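Long-range contact in sialyltransferase 0160 (Photobacterium damselae, PDB 4R84), which probably transfers sialic acid from its CMP-activated donor to an acceptor glycan, as a GT-B-fold bacterial sialyltransferase: residues 373-385 / 411-423. Sequence-based numbering, arbitrary orientation.
Sequences KEYYAQQQVNVIN and GVINDIILGSFPD
One face of the Phe421 ring is covered by Ile384, whose CG2 makes a CH-pi contact 3.9 Å from the ring centroid, displaced toward the rim. At the edge, Asn385 OD1 comes within 3.3 Å of Phe421 CE2, amide and ring planes 52° apart; Val381 O and Ile417 O also lie at the rim, in plane, so the electropositive ring hydrogens face three oxygens. Val381 CG1 approaches obliquely. An aromatic side chain suits this buried place beyond helix 412-419, its broad face taking Ile384, its CH edge meeting oxygens, while it also touches Leu402 of strand 401-405. The two helices run in the same general direction, segment axes 9.0 Å apart and crossing at -37°. Gln380 and Ile384 touch Phe361 of strand 358-362, and Ile417 touches Phe404, so the pair packs on the parallel sheet of a Rossmann-like GT-B domain. Ile417 is a knob in a hole formed by Ala377, Gln380, Val381 and Ile384. Small Ala377 lets its CA come 5.0 Å from Ile413 CA; its CB meets Ile416 CG2. Gln380 extends beyond CG (chi2 -177°) across Ile417 CD1; OE1 accepts from Thr364 N, while NE2 gives a long bond to Tyr376 O from above that carbonyl's plane (3.3 Å). Farther out, aliphatic Lys373 CG lies a tight 3.4 Å from Ile413 CG1.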
loop_
_atom_site.group_PDB
_atom_site.type_symbol
_atom_site.label_atom_id
_atom_site.label_comp_id
_atom_site.label_asym_id
_atom_site.label_seq_id
_atom_site.Cartn_x
_atom_site.Cartn_y
_atom_site.Cartn_z
ATOM N N LYS A 373 -16.224 -28.541 -14.014
ATOM C CA LYS A 373 -14.980 -28.132 -13.382
ATOM C C LYS A 373 -13.751 -28.809 -13.969
ATOM O O LYS A 373 -12.703 -28.184 -14.171
ATOM C CB LYS A 373 -15.032 -28.456 -11.896
ATOM C CG LYS A 373 -13.928 -27.817 -11.140
ATOM C CD LYS A 373 -14.419 -27.395 -9.816
ATOM C CE LYS A 373 -15.684 -26.620 -9.994
ATOM N NZ LYS A 373 -16.288 -26.279 -8.688
ATOM N N GLU A 374 -13.900 -30.089 -14.274
ATOM C CA GLU A 374 -12.816 -30.883 -14.830
ATOM C C GLU A 374 -12.373 -30.361 -16.187
ATOM O O GLU A 374 -11.194 -30.441 -16.518
ATOM C CB GLU A 374 -13.225 -32.357 -14.932
ATOM C CG GLU A 374 -13.281 -33.071 -13.590
ATOM C CD GLU A 374 -14.468 -32.650 -12.738
ATOM O OE1 GLU A 374 -15.510 -32.252 -13.306
ATOM O OE2 GLU A 374 -14.342 -32.689 -11.494
ATOM N N TYR A 375 -13.312 -29.852 -16.983
ATOM C CA TYR A 375 -12.952 -29.256 -18.272
ATOM C C TYR A 375 -12.012 -28.072 -18.082
ATOM O O TYR A 375 -11.025 -27.933 -18.799
ATOM C CB TYR A 375 -14.202 -28.814 -19.033
ATOM C CG TYR A 375 -13.970 -27.908 -20.236
ATOM C CD1 TYR A 375 -13.806 -26.536 -20.087
ATOM C CD2 TYR A 375 -13.951 -28.429 -21.529
ATOM C CE1 TYR A 375 -13.622 -25.712 -21.176
ATOM C CE2 TYR A 375 -13.770 -27.603 -22.627
ATOM C CZ TYR A 375 -13.602 -26.252 -22.446
ATOM O OH TYR A 375 -13.411 -25.417 -23.532
ATOM N N TYR A 376 -12.313 -27.214 -17.107
ATOM C CA TYR A 376 -11.511 -26.010 -16.927
ATOM C C TYR A 376 -10.130 -26.361 -16.431
ATOM O O TYR A 376 -9.158 -25.722 -16.828
ATOM C CB TYR A 376 -12.222 -25.012 -15.985
ATOM C CG TYR A 376 -13.476 -24.520 -16.672
ATOM C CD1 TYR A 376 -13.397 -23.637 -17.740
ATOM C CD2 TYR A 376 -14.733 -24.994 -16.303
ATOM C CE1 TYR A 376 -14.543 -23.217 -18.416
ATOM C CE2 TYR A 376 -15.881 -24.572 -16.965
ATOM C CZ TYR A 376 -15.782 -23.699 -18.017
ATOM O OH TYR A 376 -16.925 -23.301 -18.673
ATOM N N ALA A 377 -10.032 -27.392 -15.595
ATOM C CA ALA A 377 -8.723 -27.876 -15.151
ATOM C C ALA A 377 -7.954 -28.465 -16.326
ATOM O O ALA A 377 -6.757 -28.235 -16.474
ATOM C CB ALA A 377 -8.877 -28.914 -14.045
ATOM N N GLN A 378 -8.651 -29.216 -17.175
ATOM C CA GLN A 378 -7.983 -29.867 -18.298
ATOM C C GLN A 378 -7.439 -28.859 -19.311
ATOM O O GLN A 378 -6.366 -29.070 -19.880
ATOM C CB GLN A 378 -8.924 -30.859 -18.991
ATOM C CG GLN A 378 -8.291 -31.609 -20.180
ATOM C CD GLN A 378 -7.030 -32.386 -19.800
ATOM O OE1 GLN A 378 -7.005 -33.103 -18.800
ATOM N NE2 GLN A 378 -5.985 -32.261 -20.615
ATOM N N GLN A 379 -8.164 -27.769 -19.542
ATOM C CA GLN A 379 -7.684 -26.766 -20.473
ATOM C C GLN A 379 -6.384 -26.150 -19.988
ATOM O O GLN A 379 -5.484 -25.865 -20.782
ATOM C CB GLN A 379 -8.722 -25.674 -20.697
ATOM C CG GLN A 379 -10.009 -26.175 -21.332
ATOM C CD GLN A 379 -9.739 -27.155 -22.465
ATOM O OE1 GLN A 379 -9.227 -26.779 -23.509
ATOM N NE2 GLN A 379 -10.135 -28.414 -22.271
ATOM N N GLN A 380 -6.270 -25.969 -18.673
ATOM C CA GLN A 380 -5.068 -25.370 -18.111
ATOM C C GLN A 380 -3.913 -26.356 -18.188
ATOM O O GLN A 380 -2.780 -25.964 -18.481
ATOM C CB GLN A 380 -5.329 -24.900 -16.688
ATOM C CG GLN A 380 -6.448 -23.842 -16.653
ATOM C CD GLN A 380 -6.702 -23.291 -15.261
ATOM O OE1 GLN A 380 -5.827 -22.678 -14.649
ATOM N NE2 GLN A 380 -7.898 -23.525 -14.750
ATOM N N VAL A 381 -4.203 -27.637 -17.967
ATOM C CA VAL A 381 -3.200 -28.678 -18.171
ATOM C C VAL A 381 -2.724 -28.659 -19.624
ATOM O O VAL A 381 -1.524 -28.752 -19.904
ATOM C CB VAL A 381 -3.742 -30.075 -17.806
ATOM C CG1 VAL A 381 -2.746 -31.150 -18.204
ATOM C CG2 VAL A 381 -3.994 -30.149 -16.302
ATOM N N ASN A 382 -3.659 -28.488 -20.555
ATOM C CA ASN A 382 -3.296 -28.404 -21.971
ATOM C C ASN A 382 -2.368 -27.217 -22.209
ATOM O O ASN A 382 -1.398 -27.327 -22.959
ATOM C CB ASN A 382 -4.536 -28.277 -22.852
ATOM C CG ASN A 382 -5.398 -29.526 -22.836
ATOM O OD1 ASN A 382 -4.979 -30.583 -22.361
ATOM N ND2 ASN A 382 -6.612 -29.411 -23.371
ATOM N N VAL A 383 -2.655 -26.079 -21.572
ATOM C CA VAL A 383 -1.781 -24.914 -21.711
ATOM C C VAL A 383 -0.355 -25.220 -21.230
ATOM O O VAL A 383 0.623 -24.875 -21.892
ATOM C CB VAL A 383 -2.321 -23.671 -20.944
ATOM C CG1 VAL A 383 -1.316 -22.525 -21.036
ATOM C CG2 VAL A 383 -3.650 -23.232 -21.523
ATOM N N ILE A 384 -0.223 -25.849 -20.069
ATOM C CA ILE A 384 1.108 -26.168 -19.553
ATOM C C ILE A 384 1.843 -27.144 -20.479
ATOM O O ILE A 384 3.033 -26.986 -20.749
ATOM C CB ILE A 384 1.031 -26.783 -18.155
ATOM C CG1 ILE A 384 0.304 -25.818 -17.217
ATOM C CG2 ILE A 384 2.446 -27.119 -17.640
ATOM C CD1 ILE A 384 -0.073 -26.432 -15.884
ATOM N N ASN A 385 1.119 -28.158 -20.948
ATOM C CA ASN A 385 1.691 -29.128 -21.875
ATOM C C ASN A 385 2.260 -28.448 -23.109
ATOM O O ASN A 385 3.356 -28.787 -23.558
ATOM C CB ASN A 385 0.649 -30.174 -22.272
ATOM C CG ASN A 385 0.487 -31.250 -21.220
ATOM O OD1 ASN A 385 1.446 -31.598 -20.534
ATOM N ND2 ASN A 385 -0.728 -31.779 -21.082
ATOM N N GLY A 411 -9.884 -24.472 -5.766
ATOM C CA GLY A 411 -10.381 -25.732 -5.231
ATOM C C GLY A 411 -9.762 -26.955 -5.894
ATOM O O GLY A 411 -8.544 -27.053 -6.027
ATOM N N VAL A 412 -10.613 -27.880 -6.323
ATOM C CA VAL A 412 -10.163 -29.137 -6.917
ATOM C C VAL A 412 -9.434 -28.912 -8.247
ATOM O O VAL A 412 -8.610 -29.727 -8.657
ATOM C CB VAL A 412 -11.366 -30.097 -7.095
ATOM C CG1 VAL A 412 -10.968 -31.358 -7.823
ATOM C CG2 VAL A 412 -11.928 -30.461 -5.729
ATOM N N ILE A 413 -9.724 -27.800 -8.916
ATOM C CA ILE A 413 -9.011 -27.474 -10.150
ATOM C C ILE A 413 -7.505 -27.440 -9.881
ATOM O O ILE A 413 -6.702 -27.958 -10.644
ATOM C CB ILE A 413 -9.470 -26.123 -10.711
ATOM C CG1 ILE A 413 -10.931 -26.202 -11.155
ATOM C CG2 ILE A 413 -8.573 -25.682 -11.846
ATOM C CD1 ILE A 413 -11.449 -24.923 -11.761
ATOM N N ASN A 414 -7.125 -26.834 -8.765
ATOM C CA ASN A 414 -5.716 -26.780 -8.404
ATOM C C ASN A 414 -5.146 -28.166 -8.163
ATOM O O ASN A 414 -4.029 -28.463 -8.592
ATOM C CB ASN A 414 -5.509 -25.897 -7.168
ATOM C CG ASN A 414 -5.813 -24.429 -7.446
ATOM O OD1 ASN A 414 -6.002 -24.026 -8.597
ATOM N ND2 ASN A 414 -5.850 -23.626 -6.390
ATOM N N ASP A 415 -5.912 -29.021 -7.490
ATOM C CA ASP A 415 -5.452 -30.389 -7.242
ATOM C C ASP A 415 -5.242 -31.180 -8.537
ATOM O O ASP A 415 -4.274 -31.929 -8.656
ATOM C CB ASP A 415 -6.432 -31.159 -6.354
ATOM C CG ASP A 415 -6.692 -30.472 -5.037
ATOM O OD1 ASP A 415 -5.785 -29.789 -4.516
ATOM O OD2 ASP A 415 -7.795 -30.665 -4.492
ATOM N N ILE A 416 -6.170 -31.030 -9.480
ATOM C CA ILE A 416 -6.097 -31.724 -10.772
ATOM C C ILE A 416 -4.872 -31.281 -11.553
ATOM O O ILE A 416 -4.114 -32.118 -12.060
ATOM C CB ILE A 416 -7.366 -31.474 -11.616
ATOM C CG1 ILE A 416 -8.574 -32.155 -10.967
ATOM C CG2 ILE A 416 -7.184 -31.990 -13.050
ATOM C CD1 ILE A 416 -9.897 -31.752 -11.568
ATOM N N ILE A 417 -4.672 -29.968 -11.637
ATOM C CA ILE A 417 -3.526 -29.430 -12.365
ATOM C C ILE A 417 -2.202 -29.855 -11.733
ATOM O O ILE A 417 -1.296 -30.334 -12.437
ATOM C CB ILE A 417 -3.581 -27.883 -12.439
ATOM C CG1 ILE A 417 -4.798 -27.432 -13.245
ATOM C CG2 ILE A 417 -2.291 -27.300 -13.031
ATOM C CD1 ILE A 417 -5.104 -25.940 -13.130
ATOM N N LEU A 418 -2.083 -29.695 -10.420
ATOM C CA LEU A 418 -0.839 -30.057 -9.753
ATOM C C LEU A 418 -0.544 -31.546 -9.944
ATOM O O LEU A 418 0.598 -31.942 -10.190
ATOM C CB LEU A 418 -0.896 -29.700 -8.260
ATOM C CG LEU A 418 0.415 -29.796 -7.476
ATOM C CD1 LEU A 418 1.443 -28.836 -8.075
ATOM C CD2 LEU A 418 0.176 -29.501 -5.993
ATOM N N GLY A 419 -1.584 -32.362 -9.832
ATOM C CA GLY A 419 -1.433 -33.800 -9.930
ATOM C C GLY A 419 -1.072 -34.267 -11.330
ATOM O O GLY A 419 -0.682 -35.420 -11.521
ATOM N N SER A 420 -1.195 -33.381 -12.312
ATOM C CA SER A 420 -0.935 -33.764 -13.703
ATOM C C SER A 420 0.531 -33.616 -14.081
ATOM O O SER A 420 0.957 -34.045 -15.156
ATOM C CB SER A 420 -1.786 -32.933 -14.662
ATOM O OG SER A 420 -3.160 -33.115 -14.405
ATOM N N PHE A 421 1.300 -33.028 -13.176
ATOM C CA PHE A 421 2.723 -32.798 -13.379
ATOM C C PHE A 421 3.466 -33.161 -12.104
ATOM O O PHE A 421 3.584 -32.350 -11.193
ATOM C CB PHE A 421 2.986 -31.336 -13.777
ATOM C CG PHE A 421 2.276 -30.928 -15.034
ATOM C CD1 PHE A 421 0.984 -30.442 -14.994
ATOM C CD2 PHE A 421 2.888 -31.084 -16.269
ATOM C CE1 PHE A 421 0.312 -30.107 -16.150
ATOM C CE2 PHE A 421 2.220 -30.740 -17.432
ATOM C CZ PHE A 421 0.930 -30.255 -17.372
ATOM N N PRO A 422 3.931 -34.413 -12.027
ATOM C CA PRO A 422 4.539 -35.001 -10.830
ATOM C C PRO A 422 5.700 -34.189 -10.245
ATOM O O PRO A 422 5.867 -34.183 -9.028
ATOM C CB PRO A 422 5.028 -36.362 -11.326
ATOM C CG PRO A 422 4.088 -36.698 -12.449
ATOM C CD PRO A 422 3.841 -35.388 -13.133
ATOM N N ASP A 423 6.499 -33.530 -11.079
ATOM C CA ASP A 423 7.648 -32.810 -10.538
ATOM C C ASP A 423 7.396 -31.309 -10.406
ATOM O O ASP A 423 8.322 -30.539 -10.153
ATOM C CB ASP A 423 8.861 -33.023 -11.436
ATOM C CG ASP A 423 9.419 -34.435 -11.347
ATOM O OD1 ASP A 423 9.268 -35.097 -10.294
ATOM O OD2 ASP A 423 9.999 -34.885 -12.356
#